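Local structure of Lmo1499 protein (Listeria monocytogenes, 4IIW) at residues Ser53-Leu56 with Glu57-Val61; Ala90-Thr93 with Asp94-Val97; Ile96-Lys99 with Met100-Gly103; Thr186-Ser189 with Ala190-Ile194; Leu223-Ser226 with Ser227-Lys231. The protein probably acts as a lytic transglycosylase of the cell membrane that cuts nascent peptidoglycan strands endolytically and so ends their elongation. All coordinates share one frame; numbering follows the deposited sequence.

Contact 1 (Ser53-Leu56 with Glu57-Val61)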
loop_
_atom_site.group_PDB
_atom_site.type_symbol
_atom_site.label_atom_id
_atom_site.label_comp_id
_atom_site.label_asym_id
_atom_site.label_seq_id
_atom_site.Cartn_x
_atom_site.Cartn_y
_atom_site.Cartn_z
ATOM N N SER B 53 -10.501 -3.290 13.610
ATOM C CA SER B 53 -9.200 -2.640 13.551
ATOM C C SER B 53 -8.974 -1.734 14.761
ATOM O O SER B 53 -7.925 -1.765 15.395
ATOM C CB SER B 53 -9.104 -1.785 12.276
ATOM O OG SER B 53 -9.287 -2.578 11.114
ATOM N N THR B 54 -9.981 -0.937 15.078
ATOM C CA THR B 54 -9.885 0.038 16.147
ATOM C C THR B 54 -9.824 -0.614 17.522
ATOM O O THR B 54 -9.128 -0.106 18.419
ATOM C CB THR B 54 -11.040 1.034 16.023
ATOM O OG1 THR B 54 -10.965 1.614 14.723
ATOM C CG2 THR B 54 -10.968 2.135 17.067
ATOM N N ILE B 55 -10.524 -1.735 17.706
ATOM C CA ILE B 55 -10.419 -2.458 18.979
ATOM C C ILE B 55 -8.983 -3.004 19.127
ATOM O O ILE B 55 -8.409 -2.918 20.210
ATOM C CB ILE B 55 -11.442 -3.583 19.109
ATOM C CG1 ILE B 55 -12.857 -3.010 19.204
ATOM C CG2 ILE B 55 -11.193 -4.384 20.370
ATOM C CD1 ILE B 55 -13.906 -4.038 18.874
ATOM N N LEU B 56 -8.402 -3.545 18.047
ATOM C CA LEU B 56 -7.032 -4.040 18.103
ATOM C C LEU B 56 -6.048 -2.928 18.496
ATOM O O LEU B 56 -5.131 -3.138 19.312
ATOM C CB LEU B 56 -6.609 -4.659 16.767
ATOM C CG LEU B 56 -7.306 -5.978 16.373
ATOM C CD1 LEU B 56 -6.921 -6.423 14.940
ATOM C CD2 LEU B 56 -6.999 -7.097 17.380
ATOM N N GLU B 57 -6.236 -1.745 17.919
ATOM C CA GLU B 57 -5.359 -0.604 18.202
ATOM C C GLU B 57 -5.581 -0.162 19.654
ATOM O O GLU B 57 -4.618 0.063 20.398
ATOM C CB GLU B 57 -5.603 0.550 17.206
ATOM C CG GLU B 57 -4.613 1.728 17.326
ATOM C CD GLU B 57 -5.014 2.939 16.455
ATOM O OE1 GLU B 57 -5.384 2.767 15.263
ATOM O OE2 GLU B 57 -4.960 4.070 16.975
ATOM N N ASP B 58 -6.846 -0.039 20.051
ATOM C CA ASP B 58 -7.171 0.328 21.442
ATOM C C ASP B 58 -6.462 -0.598 22.418
ATOM O O ASP B 58 -5.888 -0.145 23.394
ATOM C CB ASP B 58 -8.693 0.235 21.747
ATOM C CG ASP B 58 -9.520 1.343 21.084
ATOM O OD1 ASP B 58 -8.945 2.343 20.578
ATOM O OD2 ASP B 58 -10.771 1.196 21.083
ATOM N N LYS B 59 -6.509 -1.900 22.135
ATOM C CA LYS B 59 -5.909 -2.913 23.009
ATOM C C LYS B 59 -4.398 -3.104 22.828
ATOM O O LYS B 59 -3.793 -3.971 23.459
ATOM C CB LYS B 59 -6.667 -4.227 22.859
ATOM C CG LYS B 59 -8.048 -4.194 23.530
ATOM C CD LYS B 59 -7.884 -4.038 25.055
ATOM C CE LYS B 59 -9.186 -4.176 25.830
ATOM N NZ LYS B 59 -8.958 -4.079 27.299
ATOM N N LYS B 60 -3.816 -2.284 21.955
ATOM C CA LYS B 60 -2.378 -2.255 21.701
ATOM C C LYS B 60 -1.824 -3.552 21.143
ATOM O O LYS B 60 -0.715 -3.931 21.465
ATOM C CB LYS B 60 -1.627 -1.853 22.973
ATOM C CG LYS B 60 -2.034 -0.512 23.508
ATOM C CD LYS B 60 -1.502 -0.320 24.905
ATOM C CE LYS B 60 -2.005 0.973 25.526
ATOM N NZ LYS B 60 -1.664 1.047 26.991
ATOM N N VAL B 61 -2.604 -4.228 20.317
ATOM C CA VAL B 61 -2.153 -5.456 19.674
ATOM C C VAL B 61 -1.530 -5.044 18.340
ATOM O O VAL B 61 -0.594 -5.667 17.848
ATOM C CB VAL B 61 -3.324 -6.430 19.439
ATOM C CG1 VAL B 61 -2.874 -7.639 18.623
ATOM C CG2 VAL B 61 -3.943 -6.836 20.761
#
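L56 and V61 meet on the buried side of a Schellman motif, the turn that closes helix 49-58. The backbone sets their relation: V61 N donates to L56 O over 2.9 Å at a straight 165°, and K60 N reaches back to E57 O at 2.9 Å, the two bonds that define the motif, while K60 itself has positive phi. V61 is thereby folded back, its side chain directed at the last turn, and its CB lies 4.3 Å from L56 CD2. The apolar pair faces L87 of strand 83-87, with V61 also resting on I39 and V41 of strand 39-43.

One turn earlier a methyl meets a carboxylate. The side chains of T54 and D58 cross obliquely, and T54 CG2 is 4.1 Å from D58 OD1. T54 OG1 lies beside its own backbone N, anti to the carbonyl carbon, and bonds S50 O and T54 OG1 of the second subunit. In the backbone, D58 N donates to T54 O at 2.8 Å. E57 instead runs out extended, away from the preceding turn; its OE1 takes a bond from A65 N at the head of helix 65-75 and is also bonded to S50 OG of the second subunit. Along the flank of I55, the aliphatic start of K59 passes the end of a branch, K59 CG lying 4.5 Å from I55 CG2.

Contact 2 (Ala90-Thr93 with Asp94-Val97); sequences AMNT and DQIV
Contacts between M91 and I96 form the apolar part of this helix start, a hydrophobic staple that pairs the residue before the N-cap of helix 93-102 with the fourth residue after it. M91, a selenomethionine, sends CG to 3.8 Å from I96 CG1, the two side chains meeting at a slant, and its SE comes within 4.0 Å of the same I96 CG1. With CG anti to the backbone N (chi1 172°), the M91 chain is carried over the first turn, where it also crosses Q95 at about a right angle. I96 in turn lies on V61 and I62.

Polar capping comes from N92. Its OD1 accepts a weak bond from D94 N at 3.1 Å, and the amide lies beside the D94 side chain, both pointing the same way but with their planes 67° apart. The Q95 side chain extends back along N92, OE1 standing 3.6 Å from N92 CB.

Backbone bonds complete the turn. I96 N meets N92 O at 3.2 Å, and V97 N reaches T93 O at 3.0 Å almost linearly (176°). T93 OG1 is engaged by Y74 O of the third subunit, so this helix start also belongs to a subunit interface.

Chemically, the side-chain cap is modest: the N92 side chain gives one weak hydrogen bond, whereas I96 N and V97 N make well-angled backbone bonds and the apolar pair closes one side.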
loop_
_atom_site.group_PDB
_atom_site.type_symbol
_atom_site.label_atom_id
_atom_site.label_comp_id
_atom_site.label_asym_id
_atom_site.label_seq_id
_atom_site.Cartn_x
_atom_site.Cartn_y
_atom_site.Cartn_z
ATOM N N ALA B 90 2.697 -7.458 18.531
ATOM C CA ALA B 90 3.743 -7.848 17.587
ATOM C C ALA B 90 3.419 -9.175 16.896
ATOM O O ALA B 90 4.213 -9.648 16.078
ATOM C CB ALA B 90 5.111 -7.906 18.263
HETATM N N MSE B 91 2.270 -9.769 17.243
HETATM C CA MSE B 91 1.789 -10.991 16.610
HETATM C C MSE B 91 1.607 -10.616 15.148
HETATM O O MSE B 91 0.966 -9.618 14.824
HETATM C CB MSE B 91 0.463 -11.457 17.248
HETATM C CG MSE B 91 -0.256 -12.636 16.559
HETATM SE SE MSE B 91 -1.812 -13.378 17.551
HETATM C CE MSE B 91 -0.815 -14.205 18.993
ATOM N N ASN B 92 2.235 -11.385 14.279
ATOM C CA ASN B 92 2.174 -11.161 12.860
ATOM C C ASN B 92 0.718 -10.973 12.441
ATOM O O ASN B 92 -0.144 -11.730 12.869
ATOM C CB ASN B 92 2.795 -12.357 12.136
ATOM C CG ASN B 92 2.643 -12.267 10.647
ATOM O OD1 ASN B 92 1.867 -13.026 10.056
ATOM N ND2 ASN B 92 3.327 -11.291 10.024
ATOM N N THR B 93 0.458 -9.964 11.607
ATOM C CA THR B 93 -0.886 -9.638 11.134
ATOM C C THR B 93 -1.617 -10.842 10.552
ATOM O O THR B 93 -2.827 -11.004 10.740
ATOM C CB THR B 93 -0.827 -8.535 10.022
ATOM O OG1 THR B 93 0.058 -7.494 10.432
ATOM C CG2 THR B 93 -2.225 -7.955 9.697
ATOM N N ASP B 94 -0.888 -11.677 9.820
ATOM C CA ASP B 94 -1.483 -12.865 9.204
ATOM C C ASP B 94 -2.058 -13.795 10.256
ATOM O O ASP B 94 -3.134 -14.351 10.060
ATOM C CB ASP B 94 -0.457 -13.644 8.380
ATOM C CG ASP B 94 -1.082 -14.798 7.627
ATOM O OD1 ASP B 94 -2.124 -14.567 6.954
ATOM O OD2 ASP B 94 -0.532 -15.933 7.696
ATOM N N GLN B 95 -1.336 -13.990 11.354
ATOM C CA GLN B 95 -1.821 -14.866 12.411
ATOM C C GLN B 95 -3.060 -14.283 13.044
ATOM O O GLN B 95 -4.007 -15.016 13.320
ATOM C CB GLN B 95 -0.784 -15.078 13.502
ATOM C CG GLN B 95 0.489 -15.737 13.024
ATOM C CD GLN B 95 1.492 -15.894 14.147
ATOM O OE1 GLN B 95 2.626 -15.405 14.052
ATOM N NE2 GLN B 95 1.064 -16.535 15.252
ATOM N N ILE B 96 -3.072 -12.970 13.267
ATOM C CA ILE B 96 -4.215 -12.363 13.921
ATOM C C ILE B 96 -5.436 -12.667 13.104
ATOM O O ILE B 96 -6.381 -13.286 13.578
ATOM C CB ILE B 96 -4.091 -10.850 14.079
ATOM C CG1 ILE B 96 -2.883 -10.492 14.950
ATOM C CG2 ILE B 96 -5.337 -10.310 14.723
ATOM C CD1 ILE B 96 -2.544 -8.998 14.978
ATOM N N VAL B 97 -5.372 -12.267 11.843
ATOM C CA VAL B 97 -6.466 -12.431 10.902
ATOM C C VAL B 97 -6.871 -13.889 10.752
ATOM O O VAL B 97 -8.044 -14.207 10.700
ATOM C CB VAL B 97 -6.056 -11.801 9.561
ATOM C CG1 VAL B 97 -7.060 -12.091 8.457
ATOM C CG2 VAL B 97 -5.865 -10.303 9.773
#

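Contact 3 (Ile96-Lys99 with Met100-Gly103); sequences IVKK and MQEG
Helix 93-102 runs to its end in regular i to i+4 steps, M100 N bonding I96 O, E102 N bonding K98 O, and Q101 N lying 2.9 Å from V97 O, until the next bond in the series, G103 N to K99 O, is weak, at 119°.

On the buried face the selenomethionine M100 lies side by side with I96, both pointing the same way. Its chain is fully extended beyond CG, so that the terminal CE arrives 4.2 Å from I96 CG2, and the side chain also packs on I52 and L56 of helix 49-58. Strand 83-87 adds Y85 and L87 to the surroundings of the same side chain.

Q101 slants across V97, with OE1 4.0 Å from V97 CG1, and the amide's NE2 bonds N79 OD1, tying the helix to the loop before strand 83-87. K98 and E102 occupy the exposed flank. Here the aliphatic part of the lysine does the touching: K98 CG is 3.9 Å from E102 OE2, whereas K98 NZ and E102 OE2 stay 6.4 Å apart. The ammonium group has a long, weak ion pair with D94 instead.

G103, with positive phi, is the C-prime residue. Its N also makes a weak 3.2 Å bond to M100 O, and K104 N reaches back to K99 O, the pair of bonds that marks a Schellman motif ending the helix.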
loop_
_atom_site.group_PDB
_atom_site.type_symbol
_atom_site.label_atom_id
_atom_site.label_comp_id
_atom_site.label_asym_id
_atom_site.label_seq_id
_atom_site.Cartn_x
_atom_site.Cartn_y
_atom_site.Cartn_z
ATOM N N ILE B 96 -3.072 -12.970 13.267
ATOM C CA ILE B 96 -4.215 -12.363 13.921
ATOM C C ILE B 96 -5.436 -12.667 13.104
ATOM O O ILE B 96 -6.381 -13.286 13.578
ATOM C CB ILE B 96 -4.091 -10.850 14.079
ATOM C CG1 ILE B 96 -2.883 -10.492 14.950
ATOM C CG2 ILE B 96 -5.337 -10.310 14.723
ATOM C CD1 ILE B 96 -2.544 -8.998 14.978
ATOM N N VAL B 97 -5.372 -12.267 11.843
ATOM C CA VAL B 97 -6.466 -12.431 10.902
ATOM C C VAL B 97 -6.871 -13.889 10.752
ATOM O O VAL B 97 -8.044 -14.207 10.700
ATOM C CB VAL B 97 -6.056 -11.801 9.561
ATOM C CG1 VAL B 97 -7.060 -12.091 8.457
ATOM C CG2 VAL B 97 -5.865 -10.303 9.773
ATOM N N LYS B 98 -5.894 -14.773 10.752
ATOM C CA LYS B 98 -6.152 -16.202 10.582
ATOM C C LYS B 98 -6.961 -16.779 11.770
ATOM O O LYS B 98 -7.843 -17.602 11.565
ATOM C CB LYS B 98 -4.823 -16.933 10.366
ATOM C CG LYS B 98 -4.832 -17.871 9.147
ATOM C CD LYS B 98 -3.398 -18.048 8.566
ATOM C CE LYS B 98 -3.404 -18.608 7.130
ATOM N NZ LYS B 98 -2.031 -18.674 6.533
ATOM N N LYS B 99 -6.669 -16.334 12.993
ATOM C CA LYS B 99 -7.438 -16.748 14.181
ATOM C C LYS B 99 -8.895 -16.299 14.081
ATOM O O LYS B 99 -9.811 -17.059 14.381
ATOM C CB LYS B 99 -6.850 -16.182 15.482
ATOM C CG LYS B 99 -5.755 -17.007 16.167
ATOM C CD LYS B 99 -5.284 -16.304 17.461
ATOM C CE LYS B 99 -4.478 -17.212 18.401
ATOM N NZ LYS B 99 -5.327 -18.216 19.102
HETATM N N MSE B 100 -9.112 -15.061 13.669
HETATM C CA MSE B 100 -10.474 -14.546 13.533
HETATM C C MSE B 100 -11.247 -15.224 12.384
HETATM O O MSE B 100 -12.431 -15.484 12.513
HETATM C CB MSE B 100 -10.457 -13.024 13.378
HETATM C CG MSE B 100 -9.910 -12.305 14.603
HETATM SE SE MSE B 100 -9.869 -10.374 14.489
HETATM C CE MSE B 100 -9.196 -10.017 16.246
ATOM N N GLN B 101 -10.579 -15.509 11.277
ATOM C CA GLN B 101 -11.225 -16.190 10.160
ATOM C C GLN B 101 -11.722 -17.552 10.599
ATOM O O GLN B 101 -12.894 -17.882 10.421
ATOM C CB GLN B 101 -10.275 -16.357 8.962
ATOM C CG GLN B 101 -10.054 -15.078 8.158
ATOM C CD GLN B 101 -9.189 -15.300 6.932
ATOM O OE1 GLN B 101 -8.016 -15.661 7.045
ATOM N NE2 GLN B 101 -9.756 -15.058 5.755
ATOM N N GLU B 102 -10.815 -18.332 11.174
ATOM C CA GLU B 102 -11.127 -19.679 11.668
ATOM C C GLU B 102 -11.973 -19.640 12.938
ATOM O O GLU B 102 -12.590 -20.624 13.306
ATOM C CB GLU B 102 -9.832 -20.453 11.935
ATOM C CG GLU B 102 -9.012 -20.737 10.676
ATOM C CD GLU B 102 -7.578 -21.171 10.980
ATOM O OE1 GLU B 102 -7.277 -21.491 12.145
ATOM O OE2 GLU B 102 -6.742 -21.172 10.049
ATOM N N GLY B 103 -11.988 -18.502 13.611
ATOM C CA GLY B 103 -12.771 -18.345 14.824
ATOM C C GLY B 103 -12.190 -19.110 15.993
ATOM O O GLY B 103 -12.938 -19.660 16.804
#

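Contact 4 (Thr186-Ser189 with Ala190-Ile194)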
loop_
_atom_site.group_PDB
_atom_site.type_symbol
_atom_site.label_atom_id
_atom_site.label_comp_id
_atom_site.label_asym_id
_atom_site.label_seq_id
_atom_site.Cartn_x
_atom_site.Cartn_y
_atom_site.Cartn_z
ATOM N N THR B 186 -13.465 -36.776 26.722
ATOM C CA THR B 186 -12.942 -36.183 25.490
ATOM C C THR B 186 -14.017 -35.418 24.649
ATOM O O THR B 186 -13.849 -34.208 24.386
ATOM C CB THR B 186 -12.151 -37.268 24.669
ATOM O OG1 THR B 186 -13.001 -38.380 24.366
ATOM C CG2 THR B 186 -10.959 -37.799 25.493
ATOM N N ASP B 187 -15.093 -36.098 24.223
ATOM C CA ASP B 187 -16.201 -35.428 23.472
ATOM C C ASP B 187 -17.438 -35.480 24.347
ATOM O O ASP B 187 -18.475 -36.037 23.990
ATOM C CB ASP B 187 -16.491 -36.088 22.117
ATOM C CG ASP B 187 -15.470 -35.731 21.043
ATOM O OD1 ASP B 187 -15.438 -36.445 20.005
ATOM O OD2 ASP B 187 -14.715 -34.741 21.229
ATOM N N VAL B 188 -17.316 -34.884 25.509
ATOM C CA VAL B 188 -18.372 -34.906 26.469
ATOM C C VAL B 188 -19.701 -34.486 25.838
ATOM O O VAL B 188 -19.782 -33.460 25.168
ATOM C CB VAL B 188 -17.953 -34.066 27.680
ATOM C CG1 VAL B 188 -19.101 -33.665 28.473
ATOM C CG2 VAL B 188 -16.962 -34.854 28.500
ATOM N N SER B 189 -20.735 -35.303 26.053
ATOM C CA SER B 189 -22.059 -35.046 25.494
ATOM C C SER B 189 -22.816 -34.076 26.338
ATOM O O SER B 189 -22.560 -33.940 27.524
ATOM C CB SER B 189 -22.899 -36.315 25.409
ATOM O OG SER B 189 -23.353 -36.721 26.700
ATOM N N ALA B 190 -23.780 -33.424 25.713
ATOM C CA ALA B 190 -24.631 -32.482 26.392
ATOM C C ALA B 190 -25.364 -33.176 27.559
ATOM O O ALA B 190 -25.545 -32.580 28.633
ATOM C CB ALA B 190 -25.631 -31.858 25.403
ATOM N N GLU B 191 -25.760 -34.437 27.346
ATOM C CA GLU B 191 -26.456 -35.202 28.382
ATOM C C GLU B 191 -25.586 -35.384 29.621
ATOM O O GLU B 191 -26.078 -35.220 30.749
ATOM C CB GLU B 191 -26.936 -36.558 27.874
ATOM C CG GLU B 191 -28.050 -36.516 26.817
ATOM C CD GLU B 191 -27.561 -36.133 25.413
ATOM O OE1 GLU B 191 -26.329 -36.130 25.177
ATOM O OE2 GLU B 191 -28.417 -35.866 24.534
ATOM N N GLN B 192 -24.309 -35.722 29.436
ATOM C CA GLN B 192 -23.411 -35.906 30.584
ATOM C C GLN B 192 -23.299 -34.630 31.378
ATOM O O GLN B 192 -23.369 -34.647 32.599
ATOM C CB GLN B 192 -21.997 -36.346 30.158
ATOM C CG GLN B 192 -21.033 -36.430 31.349
ATOM C CD GLN B 192 -19.626 -36.997 31.054
ATOM O OE1 GLN B 192 -18.779 -36.972 31.953
ATOM N NE2 GLN B 192 -19.368 -37.487 29.818
ATOM N N ILE B 193 -23.119 -33.520 30.667
ATOM C CA ILE B 193 -22.946 -32.224 31.294
ATOM C C ILE B 193 -24.182 -31.795 32.069
ATOM O O ILE B 193 -24.106 -31.424 33.257
ATOM C CB ILE B 193 -22.637 -31.169 30.244
ATOM C CG1 ILE B 193 -21.296 -31.495 29.568
ATOM C CG2 ILE B 193 -22.608 -29.777 30.876
ATOM C CD1 ILE B 193 -20.928 -30.579 28.399
ATOM N N ILE B 194 -25.327 -31.841 31.401
ATOM C CA ILE B 194 -26.575 -31.456 32.036
ATOM C C ILE B 194 -26.798 -32.337 33.272
ATOM O O ILE B 194 -27.178 -31.850 34.328
ATOM C CB ILE B 194 -27.748 -31.545 31.040
ATOM C CG1 ILE B 194 -27.515 -30.550 29.899
ATOM C CG2 ILE B 194 -29.073 -31.235 31.720
ATOM C CD1 ILE B 194 -28.319 -30.854 28.649
#
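V188 overlaps I193 with one methyl: its CG1 sits 3.6 Å from I193 CD1, the two side chains crossing at about a right angle. Its other branch, CG2, faces the end of Q192, whose extended chain brings NE2 to 3.8 Å from V188 CG2. F183 touches all three of these side chains, so the residue before the cap and the first turn share one aromatic neighbour.

S189 is the N-cap of helix 190-204, and V188 with I193, the residue before it and the fourth after it, makes the hydrophobic staple round that cap. The serine OG occupies the crowded position between backbone N and carbonyl carbon (chi1 74°), from which it accepts a bond from Q192 N at 3.1 Å and 163°. The same S189 OG donates a weak bond to E191 OE1 at 3.4 Å; the E191 chain bends at chi2 to bring the carboxylate back beside the serine. Its second oxygen, OE2, is bonded to T141 OG1 of helix 135-143. S189 also contributes its carbonyl, I193 N being bonded to S189 O at 3.2 Å. V188 O takes a bond from Q130 NE2, and A190 packs on V138 of helix 135-143.

Contact 5 (Leu223-Ser226 with Ser227-Lys231)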
loop_
_atom_site.group_PDB
_atom_site.type_symbol
_atom_site.label_atom_id
_atom_site.label_comp_id
_atom_site.label_asym_id
_atom_site.label_seq_id
_atom_site.Cartn_x
_atom_site.Cartn_y
_atom_site.Cartn_z
ATOM N N LEU B 223 -37.975 -23.883 44.161
ATOM C CA LEU B 223 -37.081 -23.314 43.163
ATOM C C LEU B 223 -37.743 -22.195 42.385
ATOM O O LEU B 223 -37.053 -21.311 41.874
ATOM C CB LEU B 223 -36.541 -24.398 42.222
ATOM C CG LEU B 223 -35.686 -25.449 42.943
ATOM C CD1 LEU B 223 -35.307 -26.569 41.993
ATOM C CD2 LEU B 223 -34.458 -24.787 43.529
ATOM N N THR B 224 -39.072 -22.202 42.311
ATOM C CA THR B 224 -39.778 -21.135 41.617
ATOM C C THR B 224 -39.610 -19.820 42.396
ATOM O O THR B 224 -39.183 -18.784 41.822
ATOM C CB THR B 224 -41.242 -21.483 41.424
ATOM O OG1 THR B 224 -41.336 -22.654 40.599
ATOM C CG2 THR B 224 -41.980 -20.334 40.757
HETATM N N MSE B 225 -39.930 -19.852 43.694
HETATM C CA MSE B 225 -39.738 -18.662 44.542
HETATM C C MSE B 225 -38.335 -18.201 44.523
HETATM O O MSE B 225 -38.074 -17.017 44.410
HETATM C CB MSE B 225 -40.067 -18.902 46.014
HETATM C CG MSE B 225 -41.285 -18.217 46.460
HETATM SE SE MSE B 225 -41.175 -16.271 46.369
HETATM C CE MSE B 225 -43.018 -16.093 46.936
ATOM N N SER B 226 -37.424 -19.138 44.699
ATOM C CA SER B 226 -36.021 -18.789 44.720
ATOM C C SER B 226 -35.668 -17.986 43.481
ATOM O O SER B 226 -35.022 -16.958 43.605
ATOM C CB SER B 226 -35.148 -20.040 44.822
ATOM O OG SER B 226 -35.383 -20.692 46.052
ATOM N N SER B 227 -36.141 -18.420 42.309
ATOM C CA SER B 227 -35.792 -17.743 41.055
ATOM C C SER B 227 -36.352 -16.328 40.916
ATOM O O SER B 227 -35.644 -15.425 40.439
ATOM C CB SER B 227 -36.207 -18.566 39.830
ATOM O OG SER B 227 -37.605 -18.682 39.763
ATOM N N ILE B 228 -37.616 -16.123 41.297
ATOM C CA ILE B 228 -38.187 -14.787 41.175
ATOM C C ILE B 228 -37.483 -13.866 42.169
ATOM O O ILE B 228 -37.356 -12.658 41.914
ATOM C CB ILE B 228 -39.727 -14.752 41.296
ATOM C CG1 ILE B 228 -40.217 -15.120 42.681
ATOM C CG2 ILE B 228 -40.354 -15.701 40.305
ATOM C CD1 ILE B 228 -41.744 -15.047 42.795
ATOM N N ILE B 229 -37.007 -14.440 43.282
ATOM C CA ILE B 229 -36.242 -13.674 44.282
ATOM C C ILE B 229 -34.874 -13.338 43.699
ATOM O O ILE B 229 -34.414 -12.201 43.820
ATOM C CB ILE B 229 -36.049 -14.430 45.638
ATOM C CG1 ILE B 229 -37.387 -14.680 46.342
ATOM C CG2 ILE B 229 -35.184 -13.635 46.587
ATOM C CD1 ILE B 229 -37.274 -15.582 47.589
ATOM N N GLU B 230 -34.241 -14.326 43.056
ATOM C CA GLU B 230 -32.911 -14.136 42.445
ATOM C C GLU B 230 -32.883 -12.994 41.417
ATOM O O GLU B 230 -32.072 -12.086 41.533
ATOM C CB GLU B 230 -32.419 -15.419 41.773
ATOM C CG GLU B 230 -30.967 -15.355 41.256
ATOM C CD GLU B 230 -29.925 -15.480 42.363
ATOM O OE1 GLU B 230 -30.241 -16.082 43.406
ATOM O OE2 GLU B 230 -28.772 -15.004 42.181
ATOM N N LYS B 231 -33.780 -13.033 40.433
ATOM C CA LYS B 231 -33.799 -12.010 39.386
ATOM C C LYS B 231 -34.194 -10.610 39.876
ATOM O O LYS B 231 -33.956 -9.637 39.172
ATOM C CB LYS B 231 -34.717 -12.411 38.218
ATOM C CG LYS B 231 -34.362 -13.711 37.500
ATOM C CD LYS B 231 -32.919 -13.768 37.026
ATOM C CE LYS B 231 -32.545 -12.652 36.048
ATOM N NZ LYS B 231 -31.084 -12.719 35.676
#
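M225 meets I228 and I229 on one face of helix 219-232, which is buried at this contact and carries E232, a residue predicted to be important for catalytic activity. The bend of the selenomethionine at chi2 (-63°) brings its SE over the two isoleucines. From there SE lies 3.8 Å from I228 CD1, the chains slanting past one another, and 4.1 Å from I229 CG1.

The two isoleucines are turned differently. I228 places CG1 between backbone N and carbonyl carbon (chi1 67°), an unusual setting for a beta-branched residue within a helix, and this leads CG1 and CD1 back toward M225. I229 has CG1 beside its backbone N, close over M225 O. F246 of helix 239-251 covers M225 and I228, while A243 of that helix meets I229.

E230, its chain bent at chi2, has OE1 bonded to S304 OG and G301 N. S227 has the same first-torsion setting as I228, chi1 65°, with OG between the backbone N and the carbonyl carbon. Its hydroxyl is bonded to I297 N, so it links the helix to a neighbouring loop, and it also turns back on the preceding turn. There T224 O has two donors: I228 N lies 3.1 Å from T224 O, and S227 OG donates to T224 O at 2.6 Å.

In the fold
Contacts 1, 2 and 3 gather in one part of the chain, 29 to 35 Å from its centre, and touch through L56, V61, I96 and M100; contacts 2 and 3 are the two ends of helix 93-102. They are partly buried, and contacts 1 and 2 also meet other subunits through polar groups. Contact 4 shares the partly buried character and the N-cap chemistry of contact 2, but there a serine makes the firmer bond, and no other chain touches it. Contact 5, wholly buried, lies across the chain's centre from the first three; mid-helix, it needs no cap and combines apolar packing with a serine hydroxyl bonded to a backbone carbonyl, near the predicted catalytic residue.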